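PDB 4EEI: adenylosuccinate lyase from Francisella tularensis subsp. tularensis SCHU S4, which probably cleaves adenylosuccinate into AMP and fumarate, and likewise releases fumarate from the succinylated carboxamide intermediate of de novo purine synthesis. Local coordinates for residues Y112-L117 and R163-L168; K132-M137 and V336-I341; V178-A183 and E193-A198; H358-N363 and I402-P407. One frame throughout, in Å; residues are numbered along the deposited sequence.

Contact 1 (Y112-L117 and R163-L168); sequences YVIKDL and RRLKDL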
# COMPACT_ATOMS: atom_id res chain seq x y z
N TYR B 112 19.78 -7.92 -16.31
CA TYR B 112 19.05 -9.18 -16.43
C TYR B 112 17.55 -8.95 -16.59
O TYR B 112 16.89 -9.64 -17.37
CB TYR B 112 19.32 -10.09 -15.21
CG TYR B 112 20.65 -10.79 -15.22
CD1 TYR B 112 20.88 -11.89 -16.05
CD2 TYR B 112 21.68 -10.38 -14.39
CE1 TYR B 112 22.11 -12.55 -16.07
CE2 TYR B 112 22.92 -11.03 -14.39
CZ TYR B 112 23.12 -12.11 -15.23
OH TYR B 112 24.34 -12.75 -15.22
N VAL B 113 17.01 -8.00 -15.84
CA VAL B 113 15.58 -7.69 -15.93
C VAL B 113 15.24 -7.22 -17.34
O VAL B 113 14.26 -7.66 -17.92
CB VAL B 113 15.20 -6.60 -14.94
CG1 VAL B 113 13.72 -6.22 -15.09
CG2 VAL B 113 15.49 -7.08 -13.51
N ILE B 114 16.08 -6.34 -17.88
CA ILE B 114 15.84 -5.78 -19.21
C ILE B 114 15.91 -6.86 -20.29
O ILE B 114 15.07 -6.92 -21.20
CB ILE B 114 16.82 -4.62 -19.50
CG1 ILE B 114 16.41 -3.39 -18.69
CG2 ILE B 114 16.83 -4.26 -21.00
CD1 ILE B 114 17.41 -2.24 -18.75
N LYS B 115 16.91 -7.74 -20.19
CA LYS B 115 17.05 -8.83 -21.15
C LYS B 115 15.82 -9.72 -21.09
O LYS B 115 15.27 -10.11 -22.12
CB LYS B 115 18.30 -9.66 -20.85
CG LYS B 115 18.46 -10.86 -21.78
CD LYS B 115 19.53 -11.83 -21.28
CE LYS B 115 19.73 -13.00 -22.26
NZ LYS B 115 18.48 -13.78 -22.52
N ASP B 116 15.39 -10.03 -19.88
CA ASP B 116 14.24 -10.92 -19.71
C ASP B 116 12.91 -10.25 -20.06
O ASP B 116 12.00 -10.91 -20.56
CB ASP B 116 14.20 -11.51 -18.30
CG ASP B 116 15.32 -12.52 -18.06
OD1 ASP B 116 15.68 -13.24 -19.01
OD2 ASP B 116 15.84 -12.58 -16.93
N LEU B 117 12.78 -8.96 -19.79
CA LEU B 117 11.57 -8.23 -20.18
C LEU B 117 11.45 -8.15 -21.70
O LEU B 117 10.37 -8.35 -22.26
CB LEU B 117 11.53 -6.83 -19.55
CG LEU B 117 10.40 -5.88 -19.94
CD1 LEU B 117 9.04 -6.48 -19.60
CD2 LEU B 117 10.56 -4.54 -19.24
N ARG B 163 5.89 -0.63 -23.26
CA ARG B 163 5.88 0.67 -22.57
C ARG B 163 6.78 0.58 -21.34
O ARG B 163 7.53 1.51 -21.04
CB ARG B 163 4.45 1.09 -22.19
CG ARG B 163 3.60 1.54 -23.38
CD ARG B 163 2.27 2.19 -22.93
NE ARG B 163 1.31 1.25 -22.35
CZ ARG B 163 0.45 0.52 -23.07
NH1 ARG B 163 0.48 0.58 -24.39
NH2 ARG B 163 -0.42 -0.28 -22.47
N ARG B 164 6.72 -0.55 -20.64
CA ARG B 164 7.56 -0.74 -19.45
C ARG B 164 9.03 -0.90 -19.85
O ARG B 164 9.92 -0.41 -19.15
CB ARG B 164 7.10 -1.95 -18.65
CG ARG B 164 5.64 -1.88 -18.19
CD ARG B 164 5.41 -0.86 -17.05
NE ARG B 164 5.41 0.52 -17.52
CZ ARG B 164 4.37 1.11 -18.12
NH1 ARG B 164 4.46 2.37 -18.53
NH2 ARG B 164 3.24 0.44 -18.29
N LEU B 165 9.28 -1.57 -20.97
CA LEU B 165 10.65 -1.76 -21.42
C LEU B 165 11.29 -0.42 -21.75
O LEU B 165 12.45 -0.18 -21.42
CB LEU B 165 10.72 -2.73 -22.62
CG LEU B 165 12.12 -2.97 -23.19
CD1 LEU B 165 13.01 -3.68 -22.17
CD2 LEU B 165 12.04 -3.77 -24.48
N LYS B 166 10.54 0.47 -22.39
CA LYS B 166 11.08 1.80 -22.64
C LYS B 166 11.36 2.56 -21.34
O LYS B 166 12.39 3.22 -21.23
CB LYS B 166 10.16 2.62 -23.55
CG LYS B 166 10.74 4.00 -23.91
CD LYS B 166 9.74 4.84 -24.69
CE LYS B 166 10.26 6.26 -24.94
NZ LYS B 166 10.33 7.10 -23.70
N ASP B 167 10.46 2.47 -20.35
CA ASP B 167 10.70 3.10 -19.04
C ASP B 167 12.03 2.60 -18.45
O ASP B 167 12.81 3.40 -17.94
CB ASP B 167 9.58 2.75 -18.04
CG ASP B 167 8.24 3.38 -18.39
OD1 ASP B 167 8.21 4.35 -19.18
OD2 ASP B 167 7.20 2.91 -17.84
N LEU B 168 12.26 1.30 -18.52
CA LEU B 168 13.47 0.71 -17.92
C LEU B 168 14.74 1.11 -18.67
O LEU B 168 15.77 1.42 -18.06
CB LEU B 168 13.38 -0.81 -17.83
CG LEU B 168 12.56 -1.44 -16.71
CD1 LEU B 168 12.74 -2.94 -16.71
CD2 LEU B 168 12.97 -0.86 -15.37

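Contact 2 (K132-M137 and V336-I341); sequences KEIITM and VQRDII. With EDO (1,2-ethanediol), chain R; EDO (1,2-ethanediol), chain X.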
# COMPACT_ATOMS: atom_id res chain seq x y z
N LYS B 132 -3.05 -14.15 -34.81
CA LYS B 132 -3.66 -12.94 -35.37
C LYS B 132 -4.91 -13.26 -36.22
O LYS B 132 -5.88 -12.50 -36.24
CB LYS B 132 -2.62 -12.18 -36.21
CG LYS B 132 -3.13 -11.01 -37.05
CD LYS B 132 -1.94 -10.22 -37.64
CE LYS B 132 -2.36 -9.05 -38.53
NZ LYS B 132 -2.84 -9.53 -39.86
N GLU B 133 -4.86 -14.41 -36.88
CA GLU B 133 -5.90 -14.87 -37.81
C GLU B 133 -7.14 -15.48 -37.14
O GLU B 133 -8.17 -15.66 -37.78
CB GLU B 133 -5.31 -15.95 -38.72
CG GLU B 133 -4.79 -17.17 -37.95
CD GLU B 133 -4.39 -18.33 -38.85
OE1 GLU B 133 -5.27 -19.09 -39.28
OE2 GLU B 133 -3.17 -18.48 -39.11
N ILE B 134 -7.02 -15.81 -35.86
CA ILE B 134 -8.08 -16.54 -35.17
C ILE B 134 -9.15 -15.57 -34.70
O ILE B 134 -8.83 -14.53 -34.12
CB ILE B 134 -7.51 -17.32 -33.98
CG1 ILE B 134 -6.44 -18.31 -34.46
CG2 ILE B 134 -8.61 -18.02 -33.21
CD1 ILE B 134 -5.77 -19.08 -33.34
N ILE B 135 -10.41 -15.89 -34.95
CA ILE B 135 -11.49 -15.02 -34.48
C ILE B 135 -12.06 -15.54 -33.15
O ILE B 135 -12.30 -16.74 -32.99
CB ILE B 135 -12.59 -14.83 -35.56
CG1 ILE B 135 -13.60 -13.76 -35.14
CG2 ILE B 135 -13.29 -16.14 -35.89
CD1 ILE B 135 -14.39 -13.20 -36.31
N THR B 136 -12.21 -14.63 -32.19
CA THR B 136 -12.69 -15.00 -30.86
C THR B 136 -13.78 -14.03 -30.42
O THR B 136 -13.94 -12.97 -31.03
CB THR B 136 -11.54 -14.97 -29.83
OG1 THR B 136 -11.98 -15.50 -28.58
CG2 THR B 136 -11.05 -13.53 -29.62
N MET B 137 -14.53 -14.39 -29.39
CA MET B 137 -15.51 -13.46 -28.82
C MET B 137 -14.84 -12.51 -27.83
O MET B 137 -14.26 -12.94 -26.83
CB MET B 137 -16.64 -14.20 -28.11
CG MET B 137 -17.61 -14.92 -29.02
SD MET B 137 -18.29 -13.81 -30.27
CE MET B 137 -18.97 -12.52 -29.21
N VAL B 336 -3.09 -23.08 -27.66
CA VAL B 336 -4.27 -22.31 -28.05
C VAL B 336 -5.25 -23.23 -28.78
O VAL B 336 -4.89 -23.90 -29.77
CB VAL B 336 -3.89 -21.09 -28.91
CG1 VAL B 336 -5.12 -20.34 -29.35
CG2 VAL B 336 -2.95 -20.15 -28.13
N GLN B 337 -6.49 -23.32 -28.29
CA GLN B 337 -7.43 -24.30 -28.86
C GLN B 337 -8.35 -23.65 -29.89
O GLN B 337 -9.47 -23.24 -29.58
CB GLN B 337 -8.21 -25.03 -27.76
CG GLN B 337 -7.31 -25.69 -26.73
CD GLN B 337 -8.02 -26.75 -25.93
OE1 GLN B 337 -7.81 -27.94 -26.14
NE2 GLN B 337 -8.88 -26.33 -25.01
N ARG B 338 -7.85 -23.57 -31.11
CA ARG B 338 -8.49 -22.78 -32.14
C ARG B 338 -9.94 -23.14 -32.43
O ARG B 338 -10.79 -22.26 -32.55
CB ARG B 338 -7.70 -22.85 -33.44
CG ARG B 338 -8.36 -22.05 -34.53
CD ARG B 338 -7.53 -22.01 -35.79
NE ARG B 338 -8.07 -21.00 -36.69
CZ ARG B 338 -7.40 -20.48 -37.71
NH1 ARG B 338 -6.15 -20.87 -37.95
NH2 ARG B 338 -7.97 -19.56 -38.47
N ASP B 339 -10.23 -24.43 -32.56
CA ASP B 339 -11.60 -24.84 -32.89
C ASP B 339 -12.60 -24.48 -31.79
O ASP B 339 -13.72 -24.09 -32.08
CB ASP B 339 -11.65 -26.32 -33.24
CG ASP B 339 -11.02 -26.61 -34.60
OD1 ASP B 339 -10.99 -25.70 -35.46
OD2 ASP B 339 -10.54 -27.75 -34.79
N ILE B 340 -12.19 -24.60 -30.52
CA ILE B 340 -13.05 -24.18 -29.42
C ILE B 340 -13.30 -22.67 -29.48
O ILE B 340 -14.43 -22.21 -29.31
CB ILE B 340 -12.43 -24.54 -28.05
CG1 ILE B 340 -12.55 -26.05 -27.81
CG2 ILE B 340 -13.12 -23.76 -26.91
CD1 ILE B 340 -11.68 -26.54 -26.68
N ILE B 341 -12.23 -21.92 -29.74
CA ILE B 341 -12.31 -20.47 -29.80
C ILE B 341 -13.26 -20.00 -30.90
O ILE B 341 -14.13 -19.18 -30.66
CB ILE B 341 -10.92 -19.88 -30.07
CG1 ILE B 341 -10.02 -20.06 -28.85
CG2 ILE B 341 -11.01 -18.41 -30.41
CD1 ILE B 341 -8.56 -19.82 -29.14
C1 EDO R . -8.37 -27.14 -30.85
O1 EDO R . -9.75 -26.82 -30.64
C2 EDO R . -7.92 -26.73 -32.26
O2 EDO R . -6.53 -26.37 -32.23
C1 EDO X . -4.21 -12.42 -40.81
O1 EDO X . -3.96 -13.65 -40.12
C2 EDO X . -5.49 -11.80 -40.27
O2 EDO X . -5.49 -10.43 -40.64
O HOH W 1 -9.99 -17.48 -38.77
O HOH W 2 -14.08 -17.41 -28.44

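Contact 3 (V178-A183 and E193-A198); sequences VQFSGA and EDEKKA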
# COMPACT_ATOMS: atom_id res chain seq x y z
N VAL B 178 26.59 7.71 -8.65
CA VAL B 178 27.48 7.41 -7.54
C VAL B 178 27.79 8.71 -6.79
O VAL B 178 27.48 9.80 -7.27
CB VAL B 178 28.78 6.74 -8.02
CG1 VAL B 178 28.47 5.38 -8.65
CG2 VAL B 178 29.49 7.65 -9.01
N GLN B 179 28.39 8.59 -5.61
CA GLN B 179 28.78 9.77 -4.85
C GLN B 179 30.12 9.57 -4.17
O GLN B 179 30.41 8.48 -3.68
CB GLN B 179 27.72 10.12 -3.79
CG GLN B 179 27.47 8.99 -2.77
CD GLN B 179 27.04 9.49 -1.40
OE1 GLN B 179 27.09 10.69 -1.13
NE2 GLN B 179 26.63 8.58 -0.53
N PHE B 180 30.93 10.61 -4.14
CA PHE B 180 32.11 10.63 -3.28
C PHE B 180 32.19 12.03 -2.69
O PHE B 180 33.07 12.82 -3.04
CB PHE B 180 33.37 10.28 -4.08
CG PHE B 180 33.34 8.92 -4.73
CD1 PHE B 180 33.80 7.81 -4.04
CD2 PHE B 180 32.86 8.76 -6.02
CE1 PHE B 180 33.77 6.54 -4.62
CE2 PHE B 180 32.83 7.49 -6.63
CZ PHE B 180 33.29 6.39 -5.92
N SER B 181 31.26 12.33 -1.79
CA SER B 181 31.08 13.70 -1.30
C SER B 181 31.42 13.86 0.18
O SER B 181 31.37 14.97 0.71
CB SER B 181 29.65 14.17 -1.58
OG SER B 181 28.69 13.26 -1.08
N GLY B 182 31.74 12.77 0.86
CA GLY B 182 32.11 12.88 2.26
C GLY B 182 30.91 12.90 3.20
O GLY B 182 29.77 12.73 2.77
N ALA B 183 31.19 13.15 4.48
CA ALA B 183 30.24 12.96 5.58
C ALA B 183 28.81 13.44 5.34
O ALA B 183 27.87 12.70 5.62
CB ALA B 183 30.81 13.58 6.86
N GLU B 193 36.43 17.27 -8.26
CA GLU B 193 37.30 16.71 -9.28
C GLU B 193 37.65 15.24 -8.96
O GLU B 193 37.64 14.39 -9.86
CB GLU B 193 38.58 17.54 -9.40
CG GLU B 193 39.57 17.03 -10.44
CD GLU B 193 40.86 17.84 -10.47
OE1 GLU B 193 41.58 17.87 -9.45
OE2 GLU B 193 41.16 18.45 -11.52
N ASP B 194 37.96 14.96 -7.70
CA ASP B 194 38.23 13.57 -7.29
C ASP B 194 37.01 12.72 -7.55
O ASP B 194 37.09 11.64 -8.14
CB ASP B 194 38.56 13.48 -5.81
CG ASP B 194 39.78 14.28 -5.42
OD1 ASP B 194 40.70 14.40 -6.25
OD2 ASP B 194 39.80 14.78 -4.27
N GLU B 195 35.87 13.21 -7.07
CA GLU B 195 34.61 12.51 -7.22
C GLU B 195 34.34 12.19 -8.68
O GLU B 195 33.99 11.06 -9.03
CB GLU B 195 33.48 13.37 -6.66
CG GLU B 195 32.12 12.75 -6.82
CD GLU B 195 31.03 13.59 -6.18
OE1 GLU B 195 31.02 14.82 -6.42
OE2 GLU B 195 30.19 13.01 -5.46
N LYS B 196 34.53 13.18 -9.55
CA LYS B 196 34.26 13.02 -10.98
C LYS B 196 35.18 11.96 -11.62
O LYS B 196 34.73 11.14 -12.44
CB LYS B 196 34.44 14.38 -11.67
CG LYS B 196 33.96 14.41 -13.12
CD LYS B 196 32.48 14.08 -13.19
CE LYS B 196 31.96 14.20 -14.61
NZ LYS B 196 32.73 13.36 -15.57
N LYS B 197 36.46 11.98 -11.26
CA LYS B 197 37.41 11.00 -11.80
C LYS B 197 37.02 9.59 -11.36
O LYS B 197 37.01 8.65 -12.16
CB LYS B 197 38.83 11.31 -11.34
CG LYS B 197 39.43 12.56 -11.97
CD LYS B 197 40.80 12.88 -11.37
CE LYS B 197 41.36 14.20 -11.89
NZ LYS B 197 42.46 14.71 -11.02
N ALA B 198 36.69 9.44 -10.09
CA ALA B 198 36.29 8.15 -9.55
C ALA B 198 35.01 7.65 -10.23
O ALA B 198 34.89 6.47 -10.55
CB ALA B 198 36.10 8.24 -8.05

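Contact 4 (H358-N363 and I402-P407); sequences HFLVAN and IILDIP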
# COMPACT_ATOMS: atom_id res chain seq x y z
N HIS B 358 -26.70 -0.41 -37.48
CA HIS B 358 -25.79 0.59 -38.04
C HIS B 358 -25.84 0.61 -39.56
O HIS B 358 -25.81 1.68 -40.17
CB HIS B 358 -24.36 0.32 -37.58
CG HIS B 358 -24.06 0.79 -36.19
ND1 HIS B 358 -24.32 0.02 -35.08
CD2 HIS B 358 -23.53 1.95 -35.73
CE1 HIS B 358 -23.95 0.68 -33.99
NE2 HIS B 358 -23.46 1.85 -34.36
N PHE B 359 -25.92 -0.56 -40.17
CA PHE B 359 -25.99 -0.61 -41.62
C PHE B 359 -27.21 0.15 -42.15
O PHE B 359 -27.10 0.93 -43.10
CB PHE B 359 -25.99 -2.04 -42.15
CG PHE B 359 -25.68 -2.13 -43.61
CD1 PHE B 359 -24.36 -2.26 -44.04
CD2 PHE B 359 -26.68 -2.01 -44.56
CE1 PHE B 359 -24.06 -2.31 -45.39
CE2 PHE B 359 -26.39 -2.06 -45.91
CZ PHE B 359 -25.07 -2.21 -46.33
N LEU B 360 -28.37 -0.07 -41.53
CA LEU B 360 -29.59 0.56 -42.01
C LEU B 360 -29.57 2.06 -41.73
O LEU B 360 -29.98 2.87 -42.57
CB LEU B 360 -30.83 -0.07 -41.36
CG LEU B 360 -31.11 -1.54 -41.72
CD1 LEU B 360 -32.38 -2.02 -41.04
CD2 LEU B 360 -31.22 -1.70 -43.22
N VAL B 361 -29.08 2.43 -40.55
CA VAL B 361 -28.94 3.83 -40.18
C VAL B 361 -28.07 4.56 -41.20
O VAL B 361 -28.44 5.62 -41.70
CB VAL B 361 -28.34 3.98 -38.76
CG1 VAL B 361 -27.91 5.41 -38.50
CG2 VAL B 361 -29.35 3.52 -37.71
N ALA B 362 -26.92 3.97 -41.51
CA ALA B 362 -25.96 4.59 -42.42
C ALA B 362 -26.39 4.59 -43.89
O ALA B 362 -25.88 5.39 -44.69
CB ALA B 362 -24.61 3.94 -42.28
N ASN B 363 -27.31 3.70 -44.26
CA ASN B 363 -27.65 3.52 -45.67
C ASN B 363 -29.10 3.78 -46.06
O ASN B 363 -29.45 3.70 -47.23
CB ASN B 363 -27.21 2.13 -46.15
CG ASN B 363 -25.71 1.99 -46.21
OD1 ASN B 363 -25.05 2.58 -47.07
ND2 ASN B 363 -25.15 1.20 -45.29
N ILE B 402 -36.36 0.07 -51.07
CA ILE B 402 -34.98 0.52 -50.96
C ILE B 402 -33.97 -0.50 -51.50
O ILE B 402 -34.06 -1.70 -51.23
CB ILE B 402 -34.64 0.90 -49.49
CG1 ILE B 402 -35.47 2.11 -49.05
CG2 ILE B 402 -33.15 1.19 -49.31
CD1 ILE B 402 -35.18 2.59 -47.65
N ILE B 403 -33.00 -0.00 -52.28
CA ILE B 403 -32.02 -0.86 -52.93
C ILE B 403 -30.70 -0.86 -52.17
O ILE B 403 -30.04 0.17 -52.05
CB ILE B 403 -31.81 -0.47 -54.41
CG1 ILE B 403 -32.93 -1.04 -55.28
CG2 ILE B 403 -30.47 -0.96 -54.93
CD1 ILE B 403 -34.29 -0.39 -55.08
N LEU B 404 -30.31 -2.03 -51.67
CA LEU B 404 -29.13 -2.16 -50.83
C LEU B 404 -28.26 -3.35 -51.22
O LEU B 404 -28.76 -4.38 -51.66
CB LEU B 404 -29.55 -2.33 -49.37
CG LEU B 404 -30.25 -1.16 -48.68
CD1 LEU B 404 -30.78 -1.59 -47.34
CD2 LEU B 404 -29.30 0.01 -48.52
N ASP B 405 -26.95 -3.20 -51.07
CA ASP B 405 -26.05 -4.34 -51.18
C ASP B 405 -25.55 -4.72 -49.79
O ASP B 405 -24.46 -4.31 -49.37
CB ASP B 405 -24.88 -4.05 -52.12
CG ASP B 405 -24.07 -5.30 -52.43
OD1 ASP B 405 -24.60 -6.41 -52.22
OD2 ASP B 405 -22.91 -5.17 -52.88
N ILE B 406 -26.36 -5.49 -49.06
CA ILE B 406 -26.02 -5.93 -47.71
C ILE B 406 -25.04 -7.10 -47.76
O ILE B 406 -25.36 -8.15 -48.31
CB ILE B 406 -27.29 -6.35 -46.93
CG1 ILE B 406 -28.32 -5.21 -46.94
CG2 ILE B 406 -26.93 -6.74 -45.51
CD1 ILE B 406 -29.51 -5.44 -46.02
N PRO B 407 -23.85 -6.93 -47.17
CA PRO B 407 -22.88 -8.02 -47.26
C PRO B 407 -23.34 -9.23 -46.46
O PRO B 407 -23.99 -9.08 -45.43
CB PRO B 407 -21.62 -7.41 -46.64
CG PRO B 407 -22.15 -6.44 -45.63
CD PRO B 407 -23.41 -5.86 -46.25

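Contact 1 (Y112-L117 and R163-L168)
Leu117 and Leu165 mark the level at which residues 112-117 and 163-168, two short pieces of long helices, run nearly antiparallel, their N-to-C directions 155° apart and their axes approaching to 10.3 Å. At that level the two CA atoms are 6.7 Å apart, and Leu117 reaches closest to the facing backbone. CG, anti to the backbone N (chi1 175°), is carried toward the other helix; chi2 of 59° places CD1 and leaves CD2 anti to CA, against the opposite backbone, 3.5 Å from Leu165 CA. The side chains of Leu117 and Leu165 slide past each other in opposite directions, which puts Leu117 CD2 3.8 Å from Leu165 CB. Leu168 comes in one helical turn further on: its CD1 methyl lies 3.7 Å from Leu117 CD2, 3.8 Å from Val113 CG1 and, less closely, near Ile114 CG1. The Ile114 and Leu165 side chains cross at about a right angle, Ile114 CG2 4.0 Å from Leu165 CD1, while Ile114 CG1 lies against Leu168 CB. No hydrogen bond joins the segments. Polar groups lie to the side: Arg164 grips Asp167 OD2 side-on through NE and NH1, and the same two residues make salt bridges to Asp217 and Lys221, respectively, of the second subunit. Helix 304-333 packs on Val113 and helix 217-244 on Leu168. Such an aliphatic seam between long antiparallel helices is characteristic of the central helical bundle of the fumarase/aspartase superfamily, which the polar flank of helix 151-173 here carries on to the second subunit.

Contact 2 (K132-M137 and V336-I341)
Arg338 crosses Ile134 obliquely and ends at Glu133, so its side chain can serve as a guide to the whole contact. CB starts beside a bound 1,2-ethanediol, probably from the crystallisation liquor. CG, anti to the backbone N (chi1 179°), passes Ile134 CD1 at 4.1 Å, and CD and NE then run by Ile134 CG1. That methylene sits 3.8 Å above the guanidinium plane, over one face and offset toward its rim. NE also forms a salt bridge with Glu342. At the tip, Glu133 OE1 arrives at the edge: NH2 donates a weak hydrogen bond of 2.9 Å to Glu133 OE1, and NH1 completes the salt bridge at a separation too short to be taken literally. The carboxylate and guanidinium planes stand 84° apart. Water 1 links Arg338 NH2 to Glu133 O. Deeper in, Ile341 CG2 touches Ile134 CG2, at 3.7 Å, and Thr136 CB, at 3.5 Å, and comes 3.3 Å from Ile135 O, while water 2 bridges Ile341 O and Met137 N. The first turn of helix 338-346 is thereby laid against the start of strand 135-140, whose partner strand 143-149 and helix 411-418 pack on Ile135.

Contact 3 (V178-A183 and E193-A198)
The ring of Phe180 carries the methyl of Ala198 over one face: Ala198 CB lies 3.6 Å above the ring plane, displaced toward the rim on the CE2 side. The CH-pi contact is well formed, with Ala198 CB 3.9 Å from the ring centroid and 23° off its normal. Val26 and Ile30 of helix 16-33, together with Leu202, also pack on this ring, which pins a loop to helix 192-202, a loop-to-helix contact in a protein of the lyase 1 family. The second flat group is the carboxylate of Glu195. CG is anti to the backbone N (chi1 178°) and the chain runs on extended to CD, which carries OE2 over to the loop. There Phe180 N donates a nearly straight hydrogen bond of 2.8 Å to Glu195 OE2, meeting it on the anti side and somewhat out of the carboxylate plane. The other oxygen, OE1, is held by Tyr187 OH and by Arg428 of the second subunit, so both oxygens are engaged, which would probably stabilise the negative charge. On either side of Phe180 in the chain, Gln179 gives NE2 to the carbonyl of Gln212, a succinate-binding residue, and Ser181 OG bonds Ser210 OG, consistent with a second-shell place close to the substrate site. One polar atom has no such partner: Phe180 O is buried without any in the model, with the aliphatic Glu195 CB 3.7 Å away.

Contact 4 (H358-N363 and I402-P407)
Leu404 is the first residue of 402-407 to meet the helix 358-363 closely, and it uses both methyls. CD2 lies 3.8 Å from Asn363 CB and, more loosely, 4.4 Å from Phe359 CE2, while CD1 reaches Leu360 CD2 at 4.1 Å, the two leucine side chains crossing at about a right angle. Asp405 follows, and it is its backbone that takes part: Asp405 O lies 3.7 Å from Phe359 CZ. Next comes Ile406, whose CG1 is 3.8 Å from Phe359 CE2. Last is Pro407, which meets Phe359 tip to tip, its CD atom 3.7 Å from Phe359 CE1. All three therefore gather round the outer end of one ring, which Phe359 extends toward the loop with CG anti to the backbone N (chi1 -164°). The ring is covered from its own helix as well: Asn363 ND2 sits 3.4 Å above its plane, over the centre, and donates a hydrogen bond of 2.9 Å to Phe359 O. His358 pairs edge-to-face with Phe90 of the second subunit, on which Val361 also packs. No hydrogen bond or ion pair crosses between the two segments: the contact is mostly apolar, Leu404 on Leu360 and Asn363 and the rest round the ring with one carbonyl beside it, while Ile406 N, Ile406 O and Pro407 O are bonded by Gln393, Lys390 and Ser389 of helix 388-400.

In the fold
From the N terminus, the chain first passes 112-117 on helix 94-131, then 132-137, leading into the following strand. Contact 1 closes at 163-168, after the strand hairpin, joining two long helices of the bundle. Because contact 2 has opened meanwhile and closes only at 336-341, the two cross. Within the long span of contact 2 sits contact 3, a short loop-to-helix closure near the substrate site, at the opposite side of the chain's centre; the centres of contacts 2 and 3 are about 59 Å apart. Contact 4 comes last, in series with the rest, and joins helix 352-363 to the loop between helices 388-400 and 411-418. Contacts 1, 3 and 4 also touch the second subunit.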